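Local coordinates for iota-carrageenase (Alteromonas sp. ATCC 43554, PDB 1KTW) that hydrolyses the 1,4-beta-D-linkages between galactose 4-sulfate and 3,6-anhydro-galactose 2-sulfate in iota-carrageenan, inverting the anomeric configuration, at the calcium ion site and the G4S/DGS site. Residues are numbered along the deposited sequence; one frame, centred on the assembly and turned at random.

Contact 1 and contact 2 lie about 32 Å apart, measured between the centres of their C-alpha atoms, and share no residue or secondary-structure element. Contact 1 uses a late stretch of the chain, around strand 407-409 and the loop that follows it, to hold two calcium ions. Contact 2 draws on earlier loops and strands, among them 97-98 and 135-137, to hold the sulfates of a carrageenan fragment. At this distance the ions do not touch the bound sugars; a role in stabilising the fold around them is plausible, whereas contact 2 bears directly on substrate recognition in the single-chain enzyme.

Contact 1: the calcium ion site. Residues 278, 409, 411, 413, 418-420. With CA (calcium ion), chain B; CA (calcium ion), chain C.
A two-calcium loop site is built by residues 411 to 420, with Asp418 and Asp420 bridging ions 3.9 Å apart. Hard, anionic carboxylates suit calcium, and here each serves both metals. Asp420 OD1 is shared, 2.2 Å from the calcium of chain B, and OD2 joins it in chelating the calcium of chain C with a narrow bite of 52°. Asp418 is turned the other way: OD1 and OD2 chelate the chain B ion, while OD2 also reaches the chain C ion at 2.5 Å. Its CG is anti to the backbone N (chi1 -171°), whereas that of Asp420 lies beside the N, so the two carboxylates close on the metals.

The chain B ion, in a near-octahedral shell, also takes the Tyr419 carbonyl, water 1 and the hydroxyl Thr411 OG1, the last at 2.5 Å. OG1 occupies the crowded position between backbone N and carbonyl carbon (chi1 55°). Asp409 fixes it from the second shell: OD1 accepts a bond from Thr411 OG1 at 2.7 Å through its syn lone pair and also takes the Thr411 N-H, while OD2 contacts water 1. With its hydrogen turned to Asp409, the hydroxyl can offer oxygen lone-pair density to the calcium, and the carboxylate would probably make it a better ligand. The chain C shell is irregular.

Thr411 CG2 sits over one face of the Tyr419 ring, toward the rim, and the phenol OH donates to Asp278 O at 2.6 Å in the carbonyl plane. The ions thus draw together the two ends of the loop joining strand 407-409 to strand 422-424, and the Tyr419 hydroxyl ties it to the loop after strand 275-277.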
ATOM      1  N   ASP A 278      -1.056  -8.646 -10.709  1.00 12.00           N
ATOM      2  CA  ASP A 278      -1.641  -7.986 -11.886  1.00 12.50           C
ATOM      3  C   ASP A 278      -0.613  -7.907 -13.027  1.00 13.68           C
ATOM      4  O   ASP A 278       0.607  -7.898 -12.798  1.00 13.43           O
ATOM      5  CB  ASP A 278      -2.071  -6.533 -11.569  1.00 12.97           C
ATOM      6  CG  ASP A 278      -3.296  -6.429 -10.646  1.00 12.63           C
ATOM      7  OD1 ASP A 278      -3.857  -7.454 -10.226  1.00 13.72           O
ATOM      8  OD2 ASP A 278      -3.701  -5.286 -10.341  1.00 12.82           O
ATOM      9  N   ASP A 409      -4.028 -14.589 -10.270  1.00 14.02           N
ATOM     10  CA  ASP A 409      -2.863 -14.233 -11.103  1.00 13.77           C
ATOM     11  C   ASP A 409      -3.286 -13.921 -12.538  1.00 14.61           C
ATOM     12  O   ASP A 409      -3.586 -14.832 -13.309  1.00 15.72           O
ATOM     13  CB  ASP A 409      -1.866 -15.402 -11.119  1.00 15.02           C
ATOM     14  CG  ASP A 409      -0.593 -15.110 -11.936  1.00 14.98           C
ATOM     15  OD1 ASP A 409      -0.578 -14.223 -12.824  1.00 13.94           O
ATOM     16  OD2 ASP A 409       0.411 -15.805 -11.688  1.00 18.79           O
ATOM     17  N   THR A 411      -1.342 -12.318 -14.916  1.00 16.96           N
ATOM     18  CA  THR A 411      -0.205 -11.937 -15.750  1.00 16.48           C
ATOM     19  C   THR A 411      -0.419 -12.638 -17.089  1.00 20.21           C
ATOM     20  O   THR A 411      -0.918 -13.767 -17.126  1.00 20.31           O
ATOM     21  CB  THR A 411       1.143 -12.356 -15.120  1.00 16.53           C
ATOM     22  OG1 THR A 411       1.135 -13.759 -14.840  1.00 14.50           O
ATOM     23  CG2 THR A 411       1.388 -11.572 -13.818  1.00 14.51           C
ATOM     24  N   GLU A 413       0.416 -14.841 -19.460  1.00 26.15           N
ATOM     25  CA  GLU A 413       1.188 -16.062 -19.668  1.00 28.79           C
ATOM     26  C   GLU A 413       1.774 -16.293 -21.062  1.00 28.97           C
ATOM     27  O   GLU A 413       2.960 -16.581 -21.198  1.00 28.12           O
ATOM     28  CB  GLU A 413       0.328 -17.272 -19.293  1.00 29.89           C
ATOM     29  CG  GLU A 413       1.104 -18.575 -19.168  1.00 36.27           C
ATOM     30  CD  GLU A 413       0.196 -19.796 -19.035  1.00 39.65           C
ATOM     31  OE1 GLU A 413      -0.889 -19.685 -18.415  1.00 41.88           O
ATOM     32  OE2 GLU A 413       0.575 -20.873 -19.542  1.00 42.41           O
ATOM     33  N   ASP A 418       5.210 -11.016 -20.197  1.00 24.55           N
ATOM     34  CA  ASP A 418       4.827 -11.732 -18.975  1.00 22.75           C
ATOM     35  C   ASP A 418       5.921 -11.730 -17.900  1.00 21.76           C
ATOM     36  O   ASP A 418       7.101 -11.523 -18.203  1.00 19.14           O
ATOM     37  CB  ASP A 418       4.485 -13.197 -19.331  1.00 20.85           C
ATOM     38  CG  ASP A 418       3.860 -13.971 -18.159  1.00 20.30           C
ATOM     39  OD1 ASP A 418       2.951 -13.417 -17.518  1.00 17.92           O
ATOM     40  OD2 ASP A 418       4.261 -15.134 -17.884  1.00 17.98           O
ATOM     41  N   TYR A 419       5.510 -11.930 -16.646  1.00 19.83           N
ATOM     42  CA  TYR A 419       6.432 -12.082 -15.518  1.00 17.17           C
ATOM     43  C   TYR A 419       5.739 -13.098 -14.606  1.00 17.92           C
ATOM     44  O   TYR A 419       4.520 -13.280 -14.702  1.00 17.60           O
ATOM     45  CB  TYR A 419       6.744 -10.747 -14.800  1.00 17.45           C
ATOM     46  CG  TYR A 419       5.673 -10.181 -13.898  1.00 13.79           C
ATOM     47  CD1 TYR A 419       4.709  -9.295 -14.388  1.00 12.26           C
ATOM     48  CD2 TYR A 419       5.608 -10.546 -12.550  1.00 13.25           C
ATOM     49  CE1 TYR A 419       3.695  -8.784 -13.544  1.00  9.71           C
ATOM     50  CE2 TYR A 419       4.600 -10.043 -11.707  1.00 12.75           C
ATOM     51  CZ  TYR A 419       3.651  -9.165 -12.207  1.00  9.89           C
ATOM     52  OH  TYR A 419       2.667  -8.677 -11.357  1.00  8.14           O
ATOM     53  N   ASP A 420       6.486 -13.791 -13.751  1.00 15.52           N
ATOM     54  CA  ASP A 420       5.869 -14.812 -12.908  1.00 15.96           C
ATOM     55  C   ASP A 420       6.005 -14.665 -11.394  1.00 17.12           C
ATOM     56  O   ASP A 420       7.004 -14.144 -10.893  1.00 18.56           O
ATOM     57  CB  ASP A 420       6.396 -16.203 -13.304  1.00 17.02           C
ATOM     58  CG  ASP A 420       6.126 -16.546 -14.772  1.00 17.74           C
ATOM     59  OD1 ASP A 420       5.076 -16.131 -15.305  1.00 13.55           O
ATOM     60  OD2 ASP A 420       6.964 -17.244 -15.388  1.00 19.28           O
TER
HETATM   61 CA    CA B   3       3.041 -15.206 -15.511  1.00 15.44          CA
HETATM   62 CA    CA C   9       5.864 -16.977 -17.549  1.00 22.13          CA
HETATM   63  O   HOH W   1       2.609 -16.047 -13.251  1.00 15.08           O
HETATM   64  O   HOH W   2       4.870 -17.590 -19.900  1.00 26.82           O

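Contact 2: the G4S/DGS site. Residues 94-96, 98, 136, 221. With G4S (4-O-sulfo-beta-D-galactopyranose), chain D; DGS (3,6-anhydro-2-O-sulfo-alpha-D-galactopyranose), chain E.
At this substrate-binding site two sulfates of an iota-carrageenan fragment, both sugars poorly ordered and partly occupied, meet the protein most directly. Arg98 and Lys136 both grip the 4-sulfate of G4S. Arg98 NH2 donates to G4S O7 at 2.6 Å in a salt bridge, with the acceptor 23° out of the guanidinium plane and the sulfur at the group's edge. Lys136 NZ, tip first, makes a salt bridge and hydrogen bond to a different oxygen, G4S O9, at 3.1 Å. Long cationic chains suit a dianionic sugar pair because they can extend to the sulfates and offset their charge. An alanine in place of Arg98 would remove the guanidinium and would probably weaken the grip on the 4-sulfate and its charge compensation.

The 2-sulfate of DGS is recognised by the main chain instead: the Asn96 N-H is shared between DGS O9, at 2.5 Å, and DGS O7, at 2.8 Å. Lys95 lies alongside this sulfate with its aliphatic stem, Lys95 CB 3.5 Å from DGS S, rather than with its ammonium. Asn96 ND2 comes close to the linking oxygen G4S O3, yet its N-H bonds point away, so the amide packs at the junction of the sugars. Asn221 ND2 lies more loosely, 3.8 Å from the hydroxymethyl oxygen G4S O6.

Behind these groups, Arg98 bends at chi2 (93°), and Asn96 O sits over the centre of one guanidinium face. Lys136 is fully extended, CG anti to the backbone N (chi1 180°). Arg98 and Lys136 project from strands 97-98 and 135-137 of the pectate lyase-like parallel beta-helix, Lys95 and Asn96 from the loop leading into 97-98; Asn221 precedes helix 222-227.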
ATOM      1  N   GLY A  94      -6.716  21.894   2.759  1.00 31.20           N
ATOM      2  CA  GLY A  94      -7.087  20.930   1.733  1.00 30.23           C
ATOM      3  C   GLY A  94      -5.997  20.123   1.040  1.00 29.32           C
ATOM      4  O   GLY A  94      -6.292  19.348   0.129  1.00 29.05           O
ATOM      5  N   LYS A  95      -4.743  20.284   1.452  1.00 27.50           N
ATOM      6  CA  LYS A  95      -3.656  19.544   0.817  1.00 26.40           C
ATOM      7  C   LYS A  95      -3.443  18.139   1.399  1.00 24.85           C
ATOM      8  O   LYS A  95      -4.090  17.751   2.374  1.00 24.05           O
ATOM      9  CB  LYS A  95      -2.354  20.346   0.905  1.00 27.50           C
ATOM     10  CG  LYS A  95      -2.417  21.694   0.189  1.00 31.06           C
ATOM     11  CD  LYS A  95      -1.126  22.482   0.343  1.00 33.19           C
ATOM     12  CE  LYS A  95      -1.149  23.738  -0.515  1.00 36.04           C
ATOM     13  NZ  LYS A  95       0.146  24.476  -0.467  1.00 37.98           N
ATOM     14  N   ASN A  96      -2.544  17.377   0.779  1.00 21.85           N
ATOM     15  CA  ASN A  96      -2.229  16.029   1.247  1.00 20.85           C
ATOM     16  C   ASN A  96      -1.296  16.151   2.458  1.00 19.78           C
ATOM     17  O   ASN A  96      -0.250  16.791   2.384  1.00 17.33           O
ATOM     18  CB  ASN A  96      -1.585  15.221   0.122  1.00 20.29           C
ATOM     19  CG  ASN A  96      -2.493  15.110  -1.100  1.00 21.00           C
ATOM     20  OD1 ASN A  96      -3.707  14.980  -0.970  1.00 20.32           O
ATOM     21  ND2 ASN A  96      -1.905  15.157  -2.288  1.00 22.80           N
ATOM     22  N   ARG A  98       0.740  14.422   6.122  1.00 14.88           N
ATOM     23  CA  ARG A  98       1.368  13.253   6.744  1.00 15.93           C
ATOM     24  C   ARG A  98       1.737  13.643   8.174  1.00 13.95           C
ATOM     25  O   ARG A  98       2.043  14.812   8.438  1.00 12.21           O
ATOM     26  CB  ARG A  98       2.664  12.839   6.017  1.00 19.33           C
ATOM     27  CG  ARG A  98       2.580  12.648   4.498  1.00 24.49           C
ATOM     28  CD  ARG A  98       2.970  13.953   3.837  1.00 26.69           C
ATOM     29  NE  ARG A  98       2.864  13.957   2.388  1.00 31.52           N
ATOM     30  CZ  ARG A  98       3.143  15.023   1.648  1.00 32.54           C
ATOM     31  NH1 ARG A  98       3.535  16.145   2.237  1.00 35.29           N
ATOM     32  NH2 ARG A  98       3.032  14.978   0.329  1.00 36.20           N
ATOM     33  N   LYS A 136       5.736   9.200   5.353  1.00 10.85           N
ATOM     34  CA  LYS A 136       6.100   9.330   3.936  1.00 11.98           C
ATOM     35  C   LYS A 136       7.647   9.313   3.908  1.00 12.13           C
ATOM     36  O   LYS A 136       8.301  10.191   4.484  1.00 10.64           O
ATOM     37  CB  LYS A 136       5.599  10.622   3.293  1.00 13.84           C
ATOM     38  CG  LYS A 136       6.025  10.691   1.823  1.00 16.36           C
ATOM     39  CD  LYS A 136       5.531  11.931   1.096  1.00 20.27           C
ATOM     40  CE  LYS A 136       6.028  11.879  -0.349  1.00 24.19           C
ATOM     41  NZ  LYS A 136       5.762  13.112  -1.132  1.00 28.50           N
ATOM     42  N   ASN A 221       4.006   5.706  -9.171  1.00 23.31           N
ATOM     43  CA  ASN A 221       4.224   7.142  -8.975  1.00 24.24           C
ATOM     44  C   ASN A 221       4.616   7.779 -10.318  1.00 24.90           C
ATOM     45  O   ASN A 221       5.537   7.313 -10.984  1.00 22.66           O
ATOM     46  CB  ASN A 221       5.358   7.358  -7.965  1.00 25.10           C
ATOM     47  CG  ASN A 221       5.504   8.798  -7.549  1.00 28.54           C
ATOM     48  OD1 ASN A 221       5.486   9.706  -8.387  1.00 30.32           O
ATOM     49  ND2 ASN A 221       5.667   9.025  -6.244  1.00 29.38           N
TER
HETATM   50  C1  G4S D   1      -1.580  12.325  -6.015  0.50 68.16           C
HETATM   51  C2  G4S D   1      -1.605  13.648  -5.239  0.50 68.45           C
HETATM   52  C3  G4S D   1      -0.237  14.346  -5.316  0.50 68.45           C
HETATM   53  C4  G4S D   1       0.865  13.374  -4.877  0.50 67.95           C
HETATM   54  C5  G4S D   1       0.777  12.090  -5.704  0.50 68.08           C
HETATM   55  C6  G4S D   1       1.810  11.055  -5.305  0.50 68.15           C
HETATM   56  O1  G4S D   1      -2.773  11.647  -5.835  0.50 67.99           O
HETATM   57  O2  G4S D   1      -2.609  14.502  -5.768  0.50 68.37           O
HETATM   58  O3  G4S D   1      -0.247  15.486  -4.440  0.50 69.07           O
HETATM   59  O4  G4S D   1       0.714  13.067  -3.479  0.50 67.35           O
HETATM   60  O5  G4S D   1      -0.521  11.487  -5.533  0.50 67.94           O
HETATM   61  O6  G4S D   1       3.101  11.635  -5.187  0.50 68.16           O
HETATM   62  S   G4S D   1       1.878  13.579  -2.509  0.50 66.73           S
HETATM   63  O7  G4S D   1       1.398  13.536  -1.118  0.50 66.80           O
HETATM   64  O8  G4S D   1       2.233  14.969  -2.851  0.50 66.86           O
HETATM   65  O9  G4S D   1       3.058  12.705  -2.642  0.50 66.78           O
HETATM   66  C1  DGS E   2       0.608  16.559  -4.729  0.50 69.88           C
HETATM   67  C2  DGS E   2       0.507  17.572  -3.556  0.50 69.97           C
HETATM   68  C3  DGS E   2       0.964  18.980  -3.977  0.50 70.25           C
HETATM   69  C4  DGS E   2       0.131  19.387  -5.165  0.50 70.34           C
HETATM   70  C5  DGS E   2       0.775  18.520  -6.214  0.50 70.36           C
HETATM   71  C6  DGS E   2       2.263  18.624  -5.841  0.50 70.40           C
HETATM   72  O2  DGS E   2      -0.843  17.575  -3.039  0.50 70.10           O
HETATM   73  O3  DGS E   2       2.328  18.909  -4.427  0.50 70.31           O
HETATM   74  O4  DGS E   2       0.315  20.769  -5.440  0.50 70.51           O
HETATM   75  O5  DGS E   2       0.306  17.160  -6.010  0.50 70.20           O
HETATM   76  O7  DGS E   2      -2.659  18.662  -1.702  0.50 70.35           O
HETATM   77  O8  DGS E   2      -0.661  19.931  -2.151  0.50 70.30           O
HETATM   78  O9  DGS E   2      -0.574  18.112  -0.603  0.50 70.18           O
HETATM   79  S   DGS E   2      -1.194  18.590  -1.853  0.50 69.62           S